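Local coordinates for NO-binding heme-dependent sensor protein (Shewanella oneidensis, PDB 4U9K), which probably binds heme and senses nitric oxide, as a heme-NO-binding (H-NOX) family protein that also holds a zinc ion, at residues C141-L146 and C172-E177; Y36-S41 and K108-P113. The protein carries 3 engineered substitutions. All coordinates share one frame; numbering follows the deposited sequence. Where two conformers were deposited one is given.

Interaction 1 (C141-L146 and C172-E177); sequences CAEGLL and CMLIIE. With ZN (zinc ion), chain D; MNH (manganese protoporphyrin IX), chain C; NO (nitric oxide), chain E.
Leu146 sets its CG opposite its own carbonyl carbon (chi1 -69°), and this turns its branches toward the strand. Ile176 does the same with CG1, and its second torsion is extended (chi2 163°), so CD1 reaches out to meet them. Leu146 CD1 lies 3.9 Å from Ile176 CD1. CD2 of Leu146 is almost as near, so the isoleucine tip sits against both branches; this CD2 also lies near the porphyrin vinyl carbon CBB. The two side chains meet at about a right angle. Leu174 meets the helix between Ala142, Glu143 and Leu146 with its CD2 branch. This CD2 is 4.0 Å from Leu146 CD1 and 4.3 Å from Ala142 CB. The aliphatic part of Glu143 also flanks this methyl, through CG. No hydrogen bond crosses the contact, which is buried and rests on methyl packing. Helix 139-152 packs on the antiparallel sheet of the H-NOX fold, and its segment runs nearly parallel to the strand segment, at 19°. The same helix also meets the porphyrin. Ala142 CB, which touches Leu174, is 3.8 Å from the porphyrin methyl CMA. Leu145 CD1 comes to 3.4 Å from the nitric oxide O, and CD2 also reaches this oxygen, at 3.7 Å. The oxygen of the nitric oxide would probably lose both methyls and be freer to tilt if Leu145 were an alanine. Cys172 SG binds the zinc at 2.3 Å, and Cys139, His161 and Cys164 complete the site. Glu143 OE1 is hydrogen-bonded to ND1 of the zinc ligand His161. With the zinc bond, this second-shell bond is likely to hold the imidazole's rotation, and it may make the ring a stronger donor to the metal.

Interaction 2 (Y36-S41 and K108-P113); sequences YVSAKS and KLYHEP. With MNH (manganese protoporphyrin IX), chain C.
The Tyr110 ring has the porphyrin methyl CMD over one face and the backbone of Ser38 and Ala39 at an edge. CMD is 3.8 Å from Tyr110 CE1. At the edge of the ring, Ala39 CA and Ser38 O lie near its plane. Each is 3.8 Å from Tyr110 CE2. Ala39 CB adds an apolar contact with CD2 at 4.2 Å. Ser38 and Ala39 are the two central residues of a type I beta turn that runs from Val37 to Lys40, closed by Lys40 N bonding to Val37 O at 3.0 Å. In this H-NOX fold the turn meets the chain just where helix 98-109 ends. Tyr110 is the first residue to leave helical geometry there. Its CG stands opposite its carbonyl carbon (chi1 -66°), and the ring is thereby placed between the turn and the porphyrin. The phenol hydroxyl is hydrogen-bonded to His81 NE2, which holds the far end of the ring in place. Further along, Ser41 points toward the backbone of His111 and Glu112 without bonding to either. Lys2 bridges this stretch: its NZ is hydrogen-bonded to Ser41 OG, Ala39 O and His111 O. The amine of Lys2 thus ties the segments together; the backbone N of Lys2 is hydrogen-bonded to the porphyrin. Three oxygens around NZ are likely to favour its protonated form. Glu112 has positive backbone angles (phi 42°), which bend the chain back toward the porphyrin. Pro113 then lies beside a propionate, with its CB 4.0 Å from the porphyrin CBD. The closest approach to that carboxylate is made by Pro113 CA, 3.4 Å from the porphyrin O2D.

In the fold
The two contacts come in series along the chain. Interaction 2 closes before interaction 1 opens. Their centres are about 24 Å apart, on opposite sides of the chain's centre, and their nearest atoms are about 12 Å apart. They share no helix or strand. Interaction 2 joins the loop between helices 19-29 and 44-57 to the end of helix 98-109, which carries His103, the axial heme ligand. Interaction 1 joins helix 139-152 to the antiparallel sheet and the zinc site. Both touch the manganese porphyrin, interaction 2 at a propionate and a methyl, interaction 1 near the nitric oxide. The cofactor thus lies between the helical part and the sheet part of the chain.

Interaction 1 (C141-L146 and C172-E177)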
loop_
_atom_site.group_PDB
_atom_site.type_symbol
_atom_site.label_atom_id
_atom_site.label_comp_id
_atom_site.label_asym_id
_atom_site.label_seq_id
_atom_site.Cartn_x
_atom_site.Cartn_y
_atom_site.Cartn_z
ATOM N N CYS A 141 -2.970 1.515 -4.651
ATOM C CA CYS A 141 -2.417 1.439 -3.312
ATOM C C CYS A 141 -1.132 0.648 -3.402
ATOM O O CYS A 141 -0.147 0.976 -2.769
ATOM C CB CYS A 141 -3.375 0.768 -2.319
ATOM S SG CYS A 141 -2.771 1.025 -0.635
ATOM N N ALA A 142 -1.123 -0.376 -4.239
ATOM C CA ALA A 142 0.092 -1.169 -4.409
ATOM C C ALA A 142 1.240 -0.382 -5.049
ATOM O O ALA A 142 2.398 -0.595 -4.670
ATOM C CB ALA A 142 -0.179 -2.381 -5.220
ATOM N N GLU A 143 0.930 0.510 -6.004
ATOM C CA GLU A 143 1.965 1.416 -6.565
ATOM C C GLU A 143 2.579 2.304 -5.493
ATOM O O GLU A 143 3.785 2.421 -5.374
ATOM C CB GLU A 143 1.409 2.320 -7.658
ATOM C CG GLU A 143 1.441 1.745 -9.031
ATOM C CD GLU A 143 1.332 2.811 -10.128
ATOM O OE1 GLU A 143 0.470 2.561 -11.013
ATOM O OE2 GLU A 143 2.052 3.852 -10.136
ATOM N N GLY A 144 1.734 2.945 -4.720
ATOM C CA GLY A 144 2.208 3.704 -3.584
ATOM C C GLY A 144 3.129 2.879 -2.699
ATOM O O GLY A 144 4.238 3.335 -2.351
ATOM N N LEU A 145 2.696 1.670 -2.323
ATOM C CA LEU A 145 3.524 0.845 -1.415
ATOM C C LEU A 145 4.889 0.547 -2.035
ATOM O O LEU A 145 5.880 0.491 -1.317
ATOM C CB LEU A 145 2.827 -0.474 -1.056
ATOM C CG LEU A 145 1.652 -0.200 -0.135
ATOM C CD1 LEU A 145 0.540 -1.228 -0.338
ATOM C CD2 LEU A 145 2.094 -0.194 1.285
ATOM N N LEU A 146 4.931 0.370 -3.361
ATOM C CA LEU A 146 6.191 0.070 -4.023
ATOM C C LEU A 146 7.070 1.289 -3.986
ATOM O O LEU A 146 8.264 1.164 -3.789
ATOM C CB LEU A 146 5.999 -0.416 -5.435
ATOM C CG LEU A 146 5.359 -1.795 -5.452
ATOM C CD1 LEU A 146 4.805 -2.050 -6.782
ATOM C CD2 LEU A 146 6.325 -2.881 -5.121
ATOM N N CYS A 172 -3.706 -6.824 -12.680
ATOM C CA CYS A 172 -2.853 -5.732 -13.170
ATOM C C CYS A 172 -1.397 -6.195 -13.348
ATOM O O CYS A 172 -0.949 -7.065 -12.638
ATOM C CB CYS A 172 -2.875 -4.527 -12.189
ATOM S SG CYS A 172 -4.545 -3.906 -11.658
ATOM N N MET A 173 -0.672 -5.613 -14.298
ATOM C CA MET A 173 0.761 -5.821 -14.415
ATOM C C MET A 173 1.455 -4.531 -14.062
ATOM O O MET A 173 1.253 -3.512 -14.697
ATOM C CB MET A 173 1.156 -6.273 -15.816
ATOM C CG MET A 173 0.661 -7.676 -16.181
ATOM S SD MET A 173 1.077 -8.987 -14.973
ATOM C CE MET A 173 2.848 -9.015 -15.179
ATOM N N LEU A 174 2.231 -4.562 -12.983
ATOM C CA LEU A 174 3.051 -3.413 -12.606
ATOM C C LEU A 174 4.466 -3.729 -13.070
ATOM O O LEU A 174 5.109 -4.611 -12.544
ATOM C CB LEU A 174 2.964 -3.167 -11.099
ATOM C CG LEU A 174 1.761 -2.363 -10.634
ATOM C CD1 LEU A 174 0.575 -2.948 -11.227
ATOM C CD2 LEU A 174 1.582 -2.529 -9.181
ATOM N N ILE A 175 4.908 -3.088 -14.119
ATOM C CA ILE A 175 6.265 -3.290 -14.579
ATOM C C ILE A 175 7.140 -2.278 -13.875
ATOM O O ILE A 175 7.065 -1.089 -14.151
ATOM C CB ILE A 175 6.423 -3.107 -16.117
ATOM C CG1 ILE A 175 5.421 -3.993 -16.871
ATOM C CG2 ILE A 175 7.836 -3.455 -16.493
ATOM C CD1 ILE A 175 5.516 -5.431 -16.568
ATOM N N ILE A 176 7.953 -2.753 -12.952
ATOM C CA ILE A 176 8.803 -1.899 -12.127
ATOM C C ILE A 176 10.176 -1.753 -12.715
ATOM O O ILE A 176 10.863 -2.742 -12.964
ATOM C CB ILE A 176 8.964 -2.472 -10.718
ATOM C CG1 ILE A 176 7.602 -2.721 -10.084
ATOM C CG2 ILE A 176 9.681 -1.500 -9.865
ATOM C CD1 ILE A 176 7.658 -3.656 -8.862
ATOM N N GLU A 177 10.618 -0.526 -12.896
ATOM C CA GLU A 177 12.010 -0.339 -13.297
ATOM C C GLU A 177 12.882 0.163 -12.124
ATOM O O GLU A 177 12.635 1.211 -11.558
ATOM C CB GLU A 177 12.118 0.615 -14.507
ATOM C CG GLU A 177 13.632 0.899 -14.828
ATOM C CD GLU A 177 13.854 1.935 -15.935
ATOM O OE1 GLU A 177 12.836 2.394 -16.542
ATOM O OE2 GLU A 177 15.048 2.292 -16.196
HETATM ZN ZN ZN D . -4.463 -1.646 -11.881
HETATM MN MN MNH C . 0.490 -5.200 2.177
HETATM C CHA MNH C . -2.640 -5.231 2.414
HETATM C CHB MNH C . 0.282 -4.772 -1.071
HETATM C CHC MNH C . 3.784 -4.588 2.023
HETATM C CHD MNH C . 0.828 -5.997 5.261
HETATM N NA MNH C . -1.071 -5.309 0.756
HETATM C C1A MNH C . -2.383 -4.997 1.090
HETATM C C2A MNH C . -3.132 -4.447 -0.044
HETATM C C3A MNH C . -2.257 -4.271 -1.063
HETATM C C4A MNH C . -0.996 -4.766 -0.533
HETATM C CMA MNH C . -2.381 -3.698 -2.449
HETATM C CAA MNH C . -4.648 -4.065 0.022
HETATM C CBA MNH C . -5.611 -5.225 -0.190
HETATM C CGA MNH C . -5.809 -5.921 -1.512
HETATM O O1A MNH C . -6.573 -6.918 -1.575
HETATM O O2A MNH C . -5.166 -5.357 -2.442
HETATM N NB MNH C . 1.922 -4.918 0.528
HETATM C C1B MNH C . 1.652 -4.630 -0.803
HETATM C C2B MNH C . 2.798 -4.320 -1.640
HETATM C C3B MNH C . 3.705 -4.278 -0.612
HETATM C C4B MNH C . 3.246 -4.578 0.701
HETATM C CMB MNH C . 2.762 -4.075 -3.156
HETATM C CAB MNH C . 5.169 -3.963 -0.771
HETATM C CBB MNH C . 6.035 -2.773 -1.042
HETATM N NC MNH C . 2.195 -5.309 3.534
HETATM C C1C MNH C . 3.496 -4.879 3.344
HETATM C C2C MNH C . 4.236 -4.893 4.595
HETATM C C3C MNH C . 3.338 -5.304 5.504
HETATM C C4C MNH C . 2.089 -5.595 4.874
HETATM C CMC MNH C . 5.698 -4.495 4.760
HETATM C CAC MNH C . 3.513 -5.549 6.968
HETATM C CBC MNH C . 4.217 -6.751 7.457
HETATM N ND MNH C . -0.812 -5.780 3.706
HETATM C C1D MNH C . -0.547 -5.956 5.062
HETATM C C2D MNH C . -1.779 -5.971 5.853
HETATM C C3D MNH C . -2.752 -5.850 4.928
HETATM C C4D MNH C . -2.179 -5.631 3.644
HETATM C CMD MNH C . -1.904 -6.156 7.348
HETATM C CAD MNH C . -4.233 -5.706 5.211
HETATM C CBD MNH C . -5.079 -6.947 5.052
HETATM C CGD MNH C . -6.471 -6.663 5.622
HETATM O O1D MNH C . -6.801 -5.451 5.791
HETATM O O2D MNH C . -7.258 -7.623 5.977
HETATM N N NO E . 0.192 -3.695 2.459
HETATM O O NO E . -0.492 -2.500 2.626
#

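Interaction 2 (Y36-S41 and K108-P113)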
loop_
_atom_site.group_PDB
_atom_site.type_symbol
_atom_site.label_atom_id
_atom_site.label_comp_id
_atom_site.label_asym_id
_atom_site.label_seq_id
_atom_site.Cartn_x
_atom_site.Cartn_y
_atom_site.Cartn_z
ATOM N N TYR A 36 -10.546 1.835 15.923
ATOM C CA TYR A 36 -9.968 0.818 15.071
ATOM C C TYR A 36 -8.854 0.112 15.847
ATOM O O TYR A 36 -7.795 0.700 16.080
ATOM C CB TYR A 36 -9.468 1.437 13.778
ATOM C CG TYR A 36 -10.582 1.961 12.901
ATOM C CD1 TYR A 36 -11.509 1.091 12.310
ATOM C CD2 TYR A 36 -10.703 3.314 12.655
ATOM C CE1 TYR A 36 -12.517 1.568 11.500
ATOM C CE2 TYR A 36 -11.709 3.805 11.852
ATOM C CZ TYR A 36 -12.613 2.938 11.271
ATOM O OH TYR A 36 -13.598 3.456 10.473
ATOM N N VAL A 37 -9.115 -1.126 16.264
ATOM C CA VAL A 37 -8.107 -1.971 16.913
ATOM C C VAL A 37 -7.215 -2.551 15.813
ATOM O O VAL A 37 -7.728 -3.116 14.842
ATOM C CB VAL A 37 -8.785 -3.089 17.760
ATOM C CG1 VAL A 37 -7.770 -4.061 18.330
ATOM C CG2 VAL A 37 -9.550 -2.466 18.839
ATOM N N SER A 38 -5.889 -2.407 15.957
ATOM C CA SER A 38 -4.938 -2.704 14.859
ATOM C C SER A 38 -5.225 -4.086 14.270
ATOM O O SER A 38 -5.410 -4.230 13.062
ATOM C CB SER A 38 -3.479 -2.626 15.340
ATOM O OG SER A 38 -2.509 -3.040 14.355
ATOM N N ALA A 39 -5.292 -5.102 15.133
ATOM C CA ALA A 39 -5.501 -6.479 14.641
ATOM C C ALA A 39 -6.968 -6.877 14.195
ATOM O O ALA A 39 -7.144 -7.940 13.598
ATOM C CB ALA A 39 -4.990 -7.457 15.688
ATOM N N LYS A 40 -7.993 -6.062 14.466
ATOM C CA LYS A 40 -9.362 -6.417 14.063
ATOM C C LYS A 40 -9.723 -6.117 12.594
ATOM O O LYS A 40 -9.202 -5.177 12.002
ATOM C CB LYS A 40 -10.387 -5.686 14.928
ATOM C CG LYS A 40 -10.617 -6.333 16.271
ATOM C CD LYS A 40 -11.701 -5.586 17.044
ATOM C CE LYS A 40 -13.093 -5.970 16.557
ATOM N NZ LYS A 40 -13.404 -7.264 17.235
ATOM N N SER A 41 -10.656 -6.889 12.038
ATOM C CA SER A 41 -11.224 -6.618 10.709
ATOM C C SER A 41 -12.366 -5.653 10.809
ATOM O O SER A 41 -13.192 -5.798 11.690
ATOM C CB SER A 41 -11.741 -7.882 10.055
ATOM O OG SER A 41 -10.689 -8.778 9.772
ATOM N N LYS A 108 0.021 -15.104 9.772
ATOM C CA LYS A 108 0.319 -15.617 11.117
ATOM C C LYS A 108 0.115 -14.531 12.146
ATOM O O LYS A 108 -0.195 -14.837 13.296
ATOM C CB LYS A 108 1.769 -16.174 11.253
ATOM C CG LYS A 108 2.102 -17.310 10.216
ATOM C CD LYS A 108 3.519 -18.034 10.328
ATOM C CE LYS A 108 3.984 -18.322 8.787
ATOM N NZ LYS A 108 5.546 -18.410 8.550
ATOM N N LEU A 109 0.279 -13.275 11.742
ATOM C CA LEU A 109 0.167 -12.145 12.660
ATOM C C LEU A 109 -1.269 -11.687 12.942
ATOM O O LEU A 109 -1.560 -11.209 14.031
ATOM C CB LEU A 109 0.962 -10.955 12.104
ATOM C CG LEU A 109 2.505 -11.030 12.296
ATOM C CD1 LEU A 109 3.138 -9.967 11.556
ATOM C CD2 LEU A 109 2.928 -11.007 13.758
ATOM N N TYR A 110 -2.119 -11.804 11.926
ATOM C CA TYR A 110 -3.492 -11.328 11.911
ATOM C C TYR A 110 -4.466 -12.498 11.670
ATOM O O TYR A 110 -4.215 -13.376 10.839
ATOM C CB TYR A 110 -3.696 -10.290 10.799
ATOM C CG TYR A 110 -2.943 -9.004 11.008
ATOM C CD1 TYR A 110 -1.699 -8.832 10.494
ATOM C CD2 TYR A 110 -3.477 -7.976 11.765
ATOM C CE1 TYR A 110 -0.993 -7.671 10.713
ATOM C CE2 TYR A 110 -2.778 -6.804 11.996
ATOM C CZ TYR A 110 -1.530 -6.669 11.469
ATOM O OH TYR A 110 -0.795 -5.524 11.688
ATOM N N HIS A 111 -5.586 -12.514 12.371
ATOM C CA HIS A 111 -6.603 -13.491 12.048
ATOM C C HIS A 111 -7.335 -13.216 10.707
ATOM O O HIS A 111 -7.930 -12.151 10.538
ATOM C CB HIS A 111 -7.607 -13.531 13.154
ATOM C CG HIS A 111 -8.685 -14.535 12.936
ATOM N ND1 HIS A 111 -8.606 -15.827 13.410
ATOM C CD2 HIS A 111 -9.868 -14.439 12.285
ATOM C CE1 HIS A 111 -9.700 -16.488 13.081
ATOM N NE2 HIS A 111 -10.483 -15.667 12.403
ATOM N N GLU A 112 -7.263 -14.159 9.767
ATOM C CA GLU A 112 -7.968 -14.047 8.458
ATOM C C GLU A 112 -7.922 -12.648 7.786
ATOM O O GLU A 112 -8.980 -12.013 7.546
ATOM C CB GLU A 112 -9.441 -14.513 8.632
ATOM C CG GLU A 112 -9.524 -16.002 9.053
ATOM C CD GLU A 112 -10.927 -16.475 9.272
ATOM O OE1 GLU A 112 -11.842 -15.687 8.974
ATOM O OE2 GLU A 112 -11.152 -17.613 9.766
ATOM N N PRO A 113 -6.697 -12.172 7.466
ATOM C CA PRO A 113 -6.589 -10.911 6.717
ATOM C C PRO A 113 -7.089 -11.049 5.289
ATOM O O PRO A 113 -7.139 -12.174 4.795
ATOM C CB PRO A 113 -5.072 -10.620 6.725
ATOM C CG PRO A 113 -4.475 -11.987 6.643
ATOM C CD PRO A 113 -5.383 -12.836 7.577
HETATM MN MN MNH C . 0.490 -5.200 2.177
HETATM C CHA MNH C . -2.640 -5.231 2.414
HETATM C CHB MNH C . 0.282 -4.772 -1.071
HETATM C CHC MNH C . 3.784 -4.588 2.023
HETATM C CHD MNH C . 0.828 -5.997 5.261
HETATM N NA MNH C . -1.071 -5.309 0.756
HETATM C C1A MNH C . -2.383 -4.997 1.090
HETATM C C2A MNH C . -3.132 -4.447 -0.044
HETATM C C3A MNH C . -2.257 -4.271 -1.063
HETATM C C4A MNH C . -0.996 -4.766 -0.533
HETATM C CMA MNH C . -2.381 -3.698 -2.449
HETATM C CAA MNH C . -4.648 -4.065 0.022
HETATM C CBA MNH C . -5.611 -5.225 -0.190
HETATM C CGA MNH C . -5.809 -5.921 -1.512
HETATM O O1A MNH C . -6.573 -6.918 -1.575
HETATM O O2A MNH C . -5.166 -5.357 -2.442
HETATM N NB MNH C . 1.922 -4.918 0.528
HETATM C C1B MNH C . 1.652 -4.630 -0.803
HETATM C C2B MNH C . 2.798 -4.320 -1.640
HETATM C C3B MNH C . 3.705 -4.278 -0.612
HETATM C C4B MNH C . 3.246 -4.578 0.701
HETATM C CMB MNH C . 2.762 -4.075 -3.156
HETATM C CAB MNH C . 5.169 -3.963 -0.771
HETATM C CBB MNH C . 6.035 -2.773 -1.042
HETATM N NC MNH C . 2.195 -5.309 3.534
HETATM C C1C MNH C . 3.496 -4.879 3.344
HETATM C C2C MNH C . 4.236 -4.893 4.595
HETATM C C3C MNH C . 3.338 -5.304 5.504
HETATM C C4C MNH C . 2.089 -5.595 4.874
HETATM C CMC MNH C . 5.698 -4.495 4.760
HETATM C CAC MNH C . 3.513 -5.549 6.968
HETATM C CBC MNH C . 4.217 -6.751 7.457
HETATM N ND MNH C . -0.812 -5.780 3.706
HETATM C C1D MNH C . -0.547 -5.956 5.062
HETATM C C2D MNH C . -1.779 -5.971 5.853
HETATM C C3D MNH C . -2.752 -5.850 4.928
HETATM C C4D MNH C . -2.179 -5.631 3.644
HETATM C CMD MNH C . -1.904 -6.156 7.348
HETATM C CAD MNH C . -4.233 -5.706 5.211
HETATM C CBD MNH C . -5.079 -6.947 5.052
HETATM C CGD MNH C . -6.471 -6.663 5.622
HETATM O O1D MNH C . -6.801 -5.451 5.791
HETATM O O2D MNH C . -7.258 -7.623 5.977
#